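Local coordinates for GCN5-related N-acetyltransferase (Kribbella flavida, PDB 4IUS), which probably transfers an acyl group to an acceptor molecule, as expected of a member of the GNAT acetyltransferase family, at residues S78-E83 against A247-D252; R103-A108 against W224-D229; I6-A11 against E83-G88; V25-L30 against L63-K68. The protein carries 1 engineered substitution. All blocks are in the same frame, centred on the assembly; numbering follows the deposited sequence.

Contacts 1 and 2 belong to one mixed sheet, where strand 242-251 of contact 1 lies beside strand 99-109 of contact 2; A247 N meets P104 O at 2.9 Å, a probable hydrogen bond. Contact 3 sets helix 6-19 against the loop that follows strand 78-82. It shares E83 with contact 1 and meets contact 2 through I10 CG2, 3.7 Å from W224 NE1. Contact 4 packs the small antiparallel sheet on helix 59-71, tied to contact 1 by a salt bridge of 2.8 Å from R67 NH2 to D252 OD1. Contacts 2 and 4 are far apart, with centres about 26 Å from each other. An ethanediol, probably from the crystallisation liquor, sits at contact 2.

Contact 1 (S78-E83 against A247-D252); sequences SAELVE and AVHLGD
S78-V82 and A247-G251 pair as antiparallel strands at the end of the mixed sheet of this GNAT protein, where strand 78-82 is also bonded through S78 and E80 to A45 of strand 44-47. The ladder rests on two hydrogen-bonded pairs. A79 and L250 exchange two backbone bonds, and L81 and V248 exchange two more; L250 N to A79 O is nearly straight, at 174° about the hydrogen. A79, L81, V248 and L250 put their side chains on one face, where L81 CD1 meets L250 CD1 at 4.1 Å beneath helix 89-95. At the end of the ladder E83 CB rests on V248 CG2, 4.0 Å away.

The opposite face carries V82, which leans on helix 6-19, and the pair E80 and H249. In the E80 conformer described here, one of two modelled, both side chains run alongside each other, each with CG anti to its own carbonyl carbon (chi1 -68° for E80). Carboxylate and imidazole are stacked, their planes only 8° apart, with E80 CG 3.7 Å from H249 CD2. H249 ND1 is bound to the backbone oxygen of R261, which helps fix the ring's rotation. An alanine in place of H249 would probably leave that oxygen without its mate and the flat side of the E80 carboxylate without cover. In the ring plane, at the edge, a water lies 2.9 Å from H249 NE2 and gives a weak bond to E80 OE1.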
loop_
_atom_site.group_PDB
_atom_site.type_symbol
_atom_site.label_atom_id
_atom_site.label_comp_id
_atom_site.label_asym_id
_atom_site.label_seq_id
_atom_site.Cartn_x
_atom_site.Cartn_y
_atom_site.Cartn_z
ATOM N N SER A 78 -5.931 13.357 -4.577
ATOM C CA SER A 78 -4.837 13.114 -3.636
ATOM C C SER A 78 -3.686 12.595 -4.427
ATOM O O SER A 78 -3.829 12.158 -5.559
ATOM C CB SER A 78 -5.215 12.127 -2.525
ATOM O OG SER A 78 -5.609 10.901 -3.029
ATOM N N ALA A 79 -2.501 12.633 -3.820
ATOM C CA ALA A 79 -1.296 12.179 -4.451
ATOM C C ALA A 79 -0.459 11.386 -3.450
ATOM O O ALA A 79 -0.475 11.706 -2.236
ATOM C CB ALA A 79 -0.472 13.356 -4.978
ATOM N N GLU A 80 0.243 10.392 -3.933
ATOM C CA GLU A 80 1.160 9.609 -3.102
ATOM C C GLU A 80 2.505 9.564 -3.807
ATOM O O GLU A 80 2.575 9.147 -4.955
ATOM C CB GLU A 80 0.657 8.194 -2.862
ATOM C CG GLU A 80 -0.589 8.075 -1.996
ATOM C CD GLU A 80 -0.826 6.617 -1.528
ATOM O OE1 GLU A 80 -0.036 5.703 -1.898
ATOM O OE2 GLU A 80 -1.786 6.409 -0.771
ATOM N N LEU A 81 3.543 9.991 -3.112
ATOM C CA LEU A 81 4.901 10.012 -3.601
ATOM C C LEU A 81 5.802 9.216 -2.674
ATOM O O LEU A 81 5.465 8.928 -1.529
ATOM C CB LEU A 81 5.432 11.435 -3.736
ATOM C CG LEU A 81 4.614 12.389 -4.612
ATOM C CD1 LEU A 81 5.193 13.796 -4.536
ATOM C CD2 LEU A 81 4.563 11.875 -6.029
ATOM N N VAL A 82 6.983 8.902 -3.158
ATOM C CA VAL A 82 8.070 8.379 -2.334
ATOM C C VAL A 82 9.161 9.441 -2.412
ATOM O O VAL A 82 9.678 9.707 -3.495
ATOM C CB VAL A 82 8.552 6.989 -2.815
ATOM C CG1 VAL A 82 9.691 6.523 -1.884
ATOM C CG2 VAL A 82 7.406 5.988 -2.838
ATOM N N GLU A 83 9.473 10.086 -1.300
ATOM C CA GLU A 83 10.344 11.259 -1.348
ATOM C C GLU A 83 11.674 10.972 -2.027
ATOM O O GLU A 83 12.160 11.768 -2.806
ATOM C CB GLU A 83 10.555 11.808 0.071
ATOM C CG GLU A 83 11.523 12.972 0.159
ATOM C CD GLU A 83 11.061 14.237 -0.576
ATOM O OE1 GLU A 83 9.836 14.480 -0.688
ATOM O OE2 GLU A 83 11.963 14.985 -1.059
ATOM N N ALA A 247 7.231 7.729 2.433
ATOM C CA ALA A 247 6.079 8.072 1.621
ATOM C C ALA A 247 5.637 9.484 1.967
ATOM O O ALA A 247 5.937 10.008 3.044
ATOM C CB ALA A 247 4.961 7.060 1.865
ATOM N N VAL A 248 4.930 10.099 1.043
ATOM C CA VAL A 248 4.346 11.423 1.269
ATOM C C VAL A 248 2.920 11.369 0.715
ATOM O O VAL A 248 2.735 10.990 -0.421
ATOM C CB VAL A 248 5.112 12.528 0.517
ATOM C CG1 VAL A 248 4.584 13.873 1.027
ATOM C CG2 VAL A 248 6.640 12.452 0.789
ATOM N N HIS A 249 1.940 11.664 1.558
ATOM C CA HIS A 249 0.524 11.633 1.182
ATOM C C HIS A 249 0.026 13.056 1.195
ATOM O O HIS A 249 0.114 13.745 2.203
ATOM C CB HIS A 249 -0.285 10.780 2.166
ATOM C CG HIS A 249 0.053 9.321 2.130
ATOM N ND1 HIS A 249 -0.629 8.406 2.853
ATOM C CD2 HIS A 249 0.939 8.616 1.343
ATOM C CE1 HIS A 249 -0.123 7.183 2.596
ATOM N NE2 HIS A 249 0.833 7.304 1.680
ATOM N N LEU A 250 -0.470 13.505 0.054
ATOM C CA LEU A 250 -0.943 14.861 -0.177
ATOM C C LEU A 250 -2.403 14.878 -0.600
ATOM O O LEU A 250 -2.849 13.989 -1.327
ATOM C CB LEU A 250 -0.134 15.542 -1.296
ATOM C CG LEU A 250 1.388 15.556 -1.116
ATOM C CD1 LEU A 250 2.120 14.446 -1.878
ATOM C CD2 LEU A 250 1.911 16.936 -1.529
ATOM N N GLY A 251 -3.113 15.916 -0.192
ATOM C CA GLY A 251 -4.455 16.113 -0.657
ATOM C C GLY A 251 -4.721 17.521 -1.179
ATOM O O GLY A 251 -4.132 18.484 -0.714
ATOM N N ASP A 252 -5.661 17.634 -2.104
ATOM C CA ASP A 252 -6.181 18.919 -2.544
ATOM C C ASP A 252 -7.089 19.514 -1.474
ATOM O O ASP A 252 -7.526 18.849 -0.525
ATOM C CB ASP A 252 -6.927 18.790 -3.863
ATOM C CG ASP A 252 -6.129 19.233 -5.048
ATOM O OD1 ASP A 252 -4.928 19.481 -4.945
ATOM O OD2 ASP A 252 -6.733 19.272 -6.145
HETATM O O HOH W 1 2.228 5.021 0.527
#

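Contact 2 (R103-A108 against W224-D229); sequences RPPLLA and WLTPGD. With EDO (1,2-ethanediol), chain E.
L106 and W224 lie side by side and point the same way, the leucine's branches reaching the six-membered part of the indole. L106 CD2 touches W224 CZ3 at 3.7 Å in an oblique approach, while L106 CD1 hangs over the rim of one ring face. The tryptophan's CG sits between its backbone N and carbonyl carbon (chi1 67°), and its CB stands 4.2 Å from A108 CB. At the ring edge W224 NE1 donates in plane to O1 of an ethanediol, at 3.1 Å. A leucine in place of W224 would probably leave that O1 without its N-H donor and L106 with less surface to pack on.

On the other face of the sheet, L107 CD1 and L225 CD1 meet at 4.1 Å as their side chains cross. L107 and L225 also exchange backbone bonds, the amide of L107 lying nearly along the C=O axis of L225. Beyond L225 the second segment leaves the sheet as loop: P105 CG packs on P227 CG at 3.7 Å, and in the conformer described T226 OG1 donates to P105 O at 2.8 Å from above the carbonyl plane.

Strand 222-225 runs parallel to 185-193, with helix 202-216 between them in the chain, a beta-alpha-beta arrangement as in other GNAT enzymes, where acetyl-CoA binds between the splayed ends of these two strands; the same site is probable here. Apolar side chains pack on both faces of the pair, and the threonine hydroxyl supplies a carbonyl with a donor after the backbone ladder has ended.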
loop_
_atom_site.group_PDB
_atom_site.type_symbol
_atom_site.label_atom_id
_atom_site.label_comp_id
_atom_site.label_asym_id
_atom_site.label_seq_id
_atom_site.Cartn_x
_atom_site.Cartn_y
_atom_site.Cartn_z
ATOM N N ARG A 103 3.705 11.722 6.265
ATOM C CA ARG A 103 4.905 11.185 5.646
ATOM C C ARG A 103 5.178 9.845 6.271
ATOM O O ARG A 103 6.114 9.666 7.059
ATOM C CB ARG A 103 6.099 12.113 5.789
ATOM C CG ARG A 103 5.974 13.343 4.914
ATOM C CD ARG A 103 7.127 14.312 5.107
ATOM N NE ARG A 103 7.073 14.935 6.422
ATOM C CZ ARG A 103 8.064 15.678 6.949
ATOM N NH1 ARG A 103 9.201 15.878 6.286
ATOM N NH2 ARG A 103 7.922 16.207 8.154
ATOM N N PRO A 104 4.369 8.862 5.937
ATOM C CA PRO A 104 4.565 7.561 6.603
ATOM C C PRO A 104 5.829 6.855 6.149
ATOM O O PRO A 104 6.242 6.956 5.000
ATOM C CB PRO A 104 3.341 6.773 6.203
ATOM C CG PRO A 104 2.576 7.576 5.238
ATOM C CD PRO A 104 3.218 8.876 5.027
ATOM N N PRO A 105 6.419 6.061 7.040
ATOM C CA PRO A 105 7.610 5.339 6.661
ATOM C C PRO A 105 7.270 4.132 5.815
ATOM O O PRO A 105 6.255 3.462 6.071
ATOM C CB PRO A 105 8.210 4.952 8.019
ATOM C CG PRO A 105 6.994 4.794 8.887
ATOM C CD PRO A 105 6.037 5.839 8.414
ATOM N N LEU A 106 8.151 3.806 4.890
ATOM C CA LEU A 106 8.051 2.580 4.136
ATOM C C LEU A 106 9.122 1.635 4.663
ATOM O O LEU A 106 10.317 1.936 4.609
ATOM C CB LEU A 106 8.245 2.793 2.637
ATOM C CG LEU A 106 7.263 3.719 1.944
ATOM C CD1 LEU A 106 7.411 3.494 0.436
ATOM C CD2 LEU A 106 5.824 3.472 2.414
ATOM N N LEU A 107 8.662 0.515 5.198
ATOM C CA LEU A 107 9.503 -0.531 5.750
ATOM C C LEU A 107 9.583 -1.660 4.738
ATOM O O LEU A 107 8.620 -1.925 4.028
ATOM C CB LEU A 107 8.944 -1.081 7.043
ATOM C CG LEU A 107 8.521 -0.088 8.169
ATOM C CD1 LEU A 107 8.079 -0.840 9.439
ATOM C CD2 LEU A 107 9.502 0.998 8.460
ATOM N N ALA A 108 10.735 -2.285 4.600
ATOM C CA ALA A 108 10.911 -3.315 3.584
ATOM C C ALA A 108 11.709 -4.502 4.099
ATOM O O ALA A 108 12.493 -4.363 5.037
ATOM C CB ALA A 108 11.514 -2.769 2.278
ATOM N N TRP A 224 7.203 -4.589 0.958
ATOM C CA TRP A 224 7.196 -3.371 1.718
ATOM C C TRP A 224 5.846 -3.149 2.329
ATOM O O TRP A 224 4.840 -3.693 1.879
ATOM C CB TRP A 224 7.637 -2.159 0.901
ATOM C CG TRP A 224 6.701 -1.774 -0.184
ATOM C CD1 TRP A 224 6.636 -2.286 -1.474
ATOM C CD2 TRP A 224 5.605 -0.841 -0.092
ATOM N NE1 TRP A 224 5.604 -1.704 -2.171
ATOM C CE2 TRP A 224 4.965 -0.812 -1.392
ATOM C CE3 TRP A 224 5.101 -0.021 0.931
ATOM C CZ2 TRP A 224 3.874 0.018 -1.658
ATOM C CZ3 TRP A 224 3.983 0.785 0.646
ATOM C CH2 TRP A 224 3.393 0.801 -0.600
ATOM N N LEU A 225 5.826 -2.372 3.396
ATOM C CA LEU A 225 4.591 -1.943 4.052
ATOM C C LEU A 225 4.762 -0.603 4.707
ATOM O O LEU A 225 5.877 -0.127 4.894
ATOM C CB LEU A 225 4.108 -2.951 5.065
ATOM C CG LEU A 225 5.002 -3.306 6.232
ATOM C CD1 LEU A 225 4.888 -2.251 7.362
ATOM C CD2 LEU A 225 4.697 -4.712 6.762
ATOM N N THR A 226 3.630 0.041 4.961
ATOM C CA THR A 226 3.618 1.186 5.812
ATOM C C THR A 226 2.816 0.855 7.077
ATOM O O THR A 226 1.795 0.201 7.002
ATOM C CB THR A 226 3.135 2.429 5.068
ATOM O OG1 THR A 226 3.411 3.532 5.911
ATOM C CG2 THR A 226 1.652 2.398 4.771
ATOM N N PRO A 227 3.325 1.217 8.264
ATOM C CA PRO A 227 2.765 0.769 9.539
ATOM C C PRO A 227 1.693 1.665 10.087
ATOM O O PRO A 227 1.532 2.777 9.615
ATOM C CB PRO A 227 3.980 0.868 10.497
ATOM C CG PRO A 227 4.772 1.974 9.961
ATOM C CD PRO A 227 4.615 1.893 8.466
ATOM N N GLY A 228 0.997 1.150 11.105
ATOM C CA GLY A 228 0.170 1.945 12.019
ATOM C C GLY A 228 -1.269 2.111 11.571
ATOM O O GLY A 228 -2.087 2.706 12.279
ATOM N N ASP A 229 -1.596 1.572 10.403
ATOM C CA ASP A 229 -2.887 1.849 9.769
ATOM C C ASP A 229 -4.042 1.175 10.477
ATOM O O ASP A 229 -5.194 1.602 10.344
ATOM C CB ASP A 229 -2.848 1.444 8.280
ATOM C CG ASP A 229 -1.996 2.395 7.416
ATOM O OD1 ASP A 229 -1.802 3.582 7.810
ATOM O OD2 ASP A 229 -1.537 1.953 6.322
HETATM C C1 EDO E . 3.223 -3.283 -5.043
HETATM O O1 EDO E . 3.979 -2.096 -4.746
HETATM C C2 EDO E . 3.484 -3.679 -6.492
HETATM O O2 EDO E . 2.449 -3.177 -7.363
#

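Contact 3 (I6-A11 against E83-G88); sequences IAARIA and EEANPG
The backbones come closest at A8 and A85, whose CA atoms are 4.4 Å apart, where the first turns of helix 6-19 meet the loop that joins strand 78-82 to helix 89-95. This is close helix-to-loop packing built on alanines: residues 83-85 follow helical backbone angles, but the turn they make is short, held by a weak bond from N86 N to E83 O.

Small side chains permit the approach. A85 turns its methyl group toward the helix, and A85 CB lies 3.9 Å from A11 CB and just as far from A8 CA, between successive turns. A7 points back at the loop; A7 CB touches E84 CB at 3.5 Å and sits 3.8 Å from A85 N. The interaction across the two segments is therefore apolar and of van der Waals kind, from methyl groups and CB atoms rather than from longer chains. A11 also touches P50, in the loop to which the neighbouring residues are bonded: A85 pairs with G51 through the backbone.

The polar groups of the loop find partners outside the alanine contact. E84, with its CG anti to the carbonyl carbon (chi1 -60°) and its chain bent beyond CG, reaches T246 OG1 through OE2, and N86 ND2 bonds to E49 O. G88, at the N-cap position of helix 89-95, has a positive phi of 85°, a conformation that favours glycine. Its amide closes the loop on itself: G88 N donates to the syn side of E83 OE2 at 3.0 Å, 28° out of the carboxylate plane.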
loop_
_atom_site.group_PDB
_atom_site.type_symbol
_atom_site.label_atom_id
_atom_site.label_comp_id
_atom_site.label_asym_id
_atom_site.label_seq_id
_atom_site.Cartn_x
_atom_site.Cartn_y
_atom_site.Cartn_z
ATOM N N ILE A 6 16.241 1.554 -3.975
ATOM C CA ILE A 6 15.054 0.860 -3.492
ATOM C C ILE A 6 13.819 1.782 -3.543
ATOM O O ILE A 6 12.713 1.328 -3.845
ATOM C CB ILE A 6 15.284 0.256 -2.085
ATOM C CG1 ILE A 6 14.134 -0.682 -1.711
ATOM C CG2 ILE A 6 15.468 1.348 -1.000
ATOM C CD1 ILE A 6 14.394 -1.457 -0.433
ATOM N N ALA A 7 13.955 3.079 -3.224
ATOM C CA ALA A 7 12.795 3.981 -3.234
ATOM C C ALA A 7 12.181 4.052 -4.640
ATOM O O ALA A 7 10.966 3.956 -4.827
ATOM C CB ALA A 7 13.180 5.360 -2.714
ATOM N N ALA A 8 13.029 4.265 -5.629
ATOM C CA ALA A 8 12.584 4.297 -7.014
ATOM C C ALA A 8 12.004 2.962 -7.459
ATOM O O ALA A 8 11.010 2.949 -8.190
ATOM C CB ALA A 8 13.709 4.750 -7.962
ATOM N N ARG A 9 12.608 1.840 -7.023
ATOM C CA ARG A 9 12.074 0.531 -7.381
ATOM C C ARG A 9 10.649 0.379 -6.840
ATOM O O ARG A 9 9.758 -0.099 -7.553
ATOM C CB ARG A 9 12.983 -0.538 -6.840
ATOM C CG ARG A 9 12.513 -1.916 -7.239
ATOM C CD ARG A 9 13.398 -3.014 -6.722
ATOM N NE ARG A 9 12.797 -4.305 -7.026
ATOM C CZ ARG A 9 13.140 -5.427 -6.423
ATOM N NH1 ARG A 9 14.069 -5.443 -5.472
ATOM N NH2 ARG A 9 12.485 -6.531 -6.716
ATOM N N ILE A 10 10.425 0.774 -5.589
ATOM C CA ILE A 10 9.126 0.649 -4.969
ATOM C C ILE A 10 8.121 1.564 -5.657
ATOM O O ILE A 10 7.008 1.137 -6.023
ATOM C CB ILE A 10 9.182 0.950 -3.476
ATOM C CG1 ILE A 10 9.925 -0.216 -2.768
ATOM C CG2 ILE A 10 7.788 1.154 -2.893
ATOM C CD1 ILE A 10 10.239 0.064 -1.305
ATOM N N ALA A 11 8.494 2.812 -5.918
ATOM C CA ALA A 11 7.568 3.747 -6.583
ATOM C C ALA A 11 7.191 3.248 -7.975
ATOM O O ALA A 11 6.039 3.342 -8.401
ATOM C CB ALA A 11 8.167 5.141 -6.630
ATOM N N GLU A 83 9.473 10.086 -1.300
ATOM C CA GLU A 83 10.344 11.259 -1.348
ATOM C C GLU A 83 11.674 10.972 -2.027
ATOM O O GLU A 83 12.160 11.768 -2.806
ATOM C CB GLU A 83 10.555 11.808 0.071
ATOM C CG GLU A 83 11.523 12.972 0.159
ATOM C CD GLU A 83 11.061 14.237 -0.576
ATOM O OE1 GLU A 83 9.836 14.480 -0.688
ATOM O OE2 GLU A 83 11.963 14.985 -1.059
ATOM N N GLU A 84 12.298 9.842 -1.687
ATOM C CA GLU A 84 13.621 9.538 -2.194
ATOM C C GLU A 84 13.623 9.169 -3.664
ATOM O O GLU A 84 14.623 9.230 -4.326
ATOM C CB GLU A 84 14.284 8.447 -1.353
ATOM C CG GLU A 84 14.480 8.794 0.126
ATOM C CD GLU A 84 13.285 8.488 1.040
ATOM O OE1 GLU A 84 12.204 8.104 0.530
ATOM O OE2 GLU A 84 13.421 8.704 2.293
ATOM N N ALA A 85 12.465 8.782 -4.187
ATOM C CA ALA A 85 12.310 8.465 -5.610
ATOM C C ALA A 85 12.229 9.767 -6.447
ATOM O O ALA A 85 12.621 9.777 -7.596
ATOM C CB ALA A 85 11.047 7.646 -5.865
ATOM N N ASN A 86 11.664 10.829 -5.869
ATOM C CA ASN A 86 11.506 12.107 -6.574
ATOM C C ASN A 86 11.740 13.284 -5.605
ATOM O O ASN A 86 10.791 13.993 -5.206
ATOM C CB ASN A 86 10.121 12.190 -7.230
ATOM C CG ASN A 86 9.923 11.161 -8.317
ATOM O OD1 ASN A 86 9.394 10.085 -8.062
ATOM N ND2 ASN A 86 10.373 11.478 -9.517
ATOM N N PRO A 87 13.009 13.489 -5.219
ATOM C CA PRO A 87 13.251 14.442 -4.158
ATOM C C PRO A 87 12.748 15.842 -4.547
ATOM O O PRO A 87 13.025 16.326 -5.644
ATOM C CB PRO A 87 14.768 14.423 -4.008
ATOM C CG PRO A 87 15.186 13.093 -4.493
ATOM C CD PRO A 87 14.208 12.692 -5.548
ATOM N N GLY A 88 12.047 16.474 -3.625
ATOM C CA GLY A 88 11.520 17.825 -3.780
ATOM C C GLY A 88 10.196 17.943 -4.482
ATOM O O GLY A 88 9.623 19.043 -4.497
#

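Contact 4 (V25-L30 against L63-K68); sequences VVAGPL and LETIRK
I66 drives its CD1 against the base of L30, 3.4 Å from L30 CB, a carbon contact tighter than usual. The two side chains cross at about a right angle, so the isoleucine's tip is set across the leucine. With its CG1 beside the backbone N (chi1 -65°), I66 also lays that atom against V25, where I66 CG1 and V25 CG1 are 4.2 Å apart. L30 extends on to helix 59-71 itself: L30 CD1 lies 4.0 Å from L63 N.

T65 works alongside. Its CG2, anti to the backbone N, touches A27 CB at 4.0 Å and also approaches V25 CG1, while its OG1 turns to W61 O in the preceding helical turn. The side-chain pairs across the two segments are apolar, the threonine offering its methyl group to the strand and its hydroxyl to its own helix.

The strand side is shaped by a beta hairpin. A27 to L30 forms a type II' turn with G28 at positive phi (58°), and A27 N bonds to L30 O at 2.8 Å; this brings A27 and L30, at the two ends of the turn, to the same helix.

Strand 25-27 runs nearly antiparallel to helix 63-68, at 165° and 8.3 Å between axes. Helix 59-71 packs on the hairpin of strands 22-27 and 30-35 of the small sheet, and L30 goes on to meet L89 and L93 of helix 89-95.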
loop_
_atom_site.group_PDB
_atom_site.type_symbol
_atom_site.label_atom_id
_atom_site.label_comp_id
_atom_site.label_asym_id
_atom_site.label_seq_id
_atom_site.Cartn_x
_atom_site.Cartn_y
_atom_site.Cartn_z
ATOM N N VAL A 25 -3.677 9.694 -16.905
ATOM C CA VAL A 25 -3.566 11.079 -17.404
ATOM C C VAL A 25 -2.131 11.540 -17.121
ATOM O O VAL A 25 -1.805 11.990 -16.013
ATOM C CB VAL A 25 -4.593 11.996 -16.742
ATOM C CG1 VAL A 25 -4.409 13.433 -17.243
ATOM C CG2 VAL A 25 -5.997 11.449 -17.010
ATOM N N VAL A 26 -1.242 11.289 -18.066
ATOM C CA VAL A 26 0.167 11.633 -17.879
ATOM C C VAL A 26 0.358 13.111 -18.204
ATOM O O VAL A 26 -0.066 13.607 -19.237
ATOM C CB VAL A 26 1.108 10.804 -18.758
ATOM C CG1 VAL A 26 2.568 11.267 -18.583
ATOM C CG2 VAL A 26 0.958 9.314 -18.426
ATOM N N ALA A 27 1.002 13.836 -17.310
ATOM C CA ALA A 27 1.275 15.278 -17.526
ATOM C C ALA A 27 2.647 15.553 -16.914
ATOM O O ALA A 27 2.759 15.760 -15.699
ATOM C CB ALA A 27 0.188 16.149 -16.904
ATOM N N GLY A 28 3.669 15.552 -17.759
ATOM C CA GLY A 28 5.003 15.847 -17.262
ATOM C C GLY A 28 5.428 14.891 -16.158
ATOM O O GLY A 28 5.390 13.694 -16.363
ATOM N N PRO A 29 5.817 15.416 -14.993
ATOM C CA PRO A 29 6.308 14.523 -13.980
ATOM C C PRO A 29 5.241 13.851 -13.155
ATOM O O PRO A 29 5.581 13.115 -12.243
ATOM C CB PRO A 29 7.140 15.446 -13.099
ATOM C CG PRO A 29 6.409 16.738 -13.185
ATOM C CD PRO A 29 5.947 16.840 -14.589
ATOM N N LEU A 30 3.964 14.084 -13.463
ATOM C CA LEU A 30 2.866 13.489 -12.686
ATOM C C LEU A 30 2.012 12.604 -13.588
ATOM O O LEU A 30 1.885 12.860 -14.786
ATOM C CB LEU A 30 1.953 14.583 -12.127
ATOM C CG LEU A 30 2.619 15.617 -11.248
ATOM C CD1 LEU A 30 1.611 16.687 -10.894
ATOM C CD2 LEU A 30 3.227 14.953 -10.047
ATOM N N LEU A 63 -0.373 19.694 -12.689
ATOM C CA LEU A 63 -1.359 19.582 -11.672
ATOM C C LEU A 63 -2.730 20.055 -12.163
ATOM O O LEU A 63 -3.735 19.435 -11.840
ATOM C CB LEU A 63 -0.846 20.297 -10.411
ATOM C CG LEU A 63 -1.668 20.174 -9.161
ATOM C CD1 LEU A 63 -1.870 18.724 -8.751
ATOM C CD2 LEU A 63 -0.973 20.904 -8.044
ATOM N N GLU A 64 -2.777 21.172 -12.870
ATOM C CA GLU A 64 -4.060 21.607 -13.384
ATOM C C GLU A 64 -4.633 20.646 -14.397
ATOM O O GLU A 64 -5.846 20.446 -14.410
ATOM C CB GLU A 64 -3.938 23.002 -13.967
ATOM C CG GLU A 64 -3.615 24.063 -12.941
ATOM C CD GLU A 64 -4.634 24.094 -11.824
ATOM O OE1 GLU A 64 -5.830 24.049 -12.145
ATOM O OE2 GLU A 64 -4.245 24.087 -10.635
ATOM N N THR A 65 -3.789 20.035 -15.205
ATOM C CA THR A 65 -4.239 19.051 -16.163
ATOM C C THR A 65 -4.908 17.855 -15.450
ATOM O O THR A 65 -5.979 17.375 -15.825
ATOM C CB THR A 65 -3.071 18.577 -17.039
ATOM O OG1 THR A 65 -2.566 19.698 -17.773
ATOM C CG2 THR A 65 -3.474 17.470 -18.005
ATOM N N ILE A 66 -4.251 17.364 -14.412
ATOM C CA ILE A 66 -4.779 16.265 -13.648
ATOM C C ILE A 66 -6.014 16.660 -12.866
ATOM O O ILE A 66 -7.018 15.930 -12.831
ATOM C CB ILE A 66 -3.676 15.626 -12.779
ATOM C CG1 ILE A 66 -2.617 14.995 -13.722
ATOM C CG2 ILE A 66 -4.292 14.647 -11.773
ATOM C CD1 ILE A 66 -1.314 14.677 -13.077
ATOM N N ARG A 67 -5.992 17.835 -12.256
ATOM C CA ARG A 67 -7.176 18.342 -11.534
ATOM C C ARG A 67 -8.369 18.407 -12.480
ATOM O O ARG A 67 -9.490 18.079 -12.060
ATOM C CB ARG A 67 -6.930 19.701 -10.909
ATOM C CG ARG A 67 -6.075 19.646 -9.674
ATOM C CD ARG A 67 -5.684 21.036 -9.192
ATOM N NE ARG A 67 -5.043 20.971 -7.895
ATOM C CZ ARG A 67 -4.158 21.827 -7.414
ATOM N NH1 ARG A 67 -3.705 22.837 -8.158
ATOM N NH2 ARG A 67 -3.661 21.624 -6.209
ATOM N N LYS A 68 -8.167 18.869 -13.716
ATOM C CA LYS A 68 -9.256 18.951 -14.697
ATOM C C LYS A 68 -9.869 17.580 -14.946
ATOM O O LYS A 68 -11.086 17.406 -15.046
ATOM C CB LYS A 68 -8.726 19.551 -16.028
ATOM C CG LYS A 68 -9.784 19.785 -17.122
ATOM C CD LYS A 68 -9.304 20.738 -18.227
ATOM C CE LYS A 68 -8.228 20.158 -19.166
ATOM N NZ LYS A 68 -7.823 21.141 -20.231
#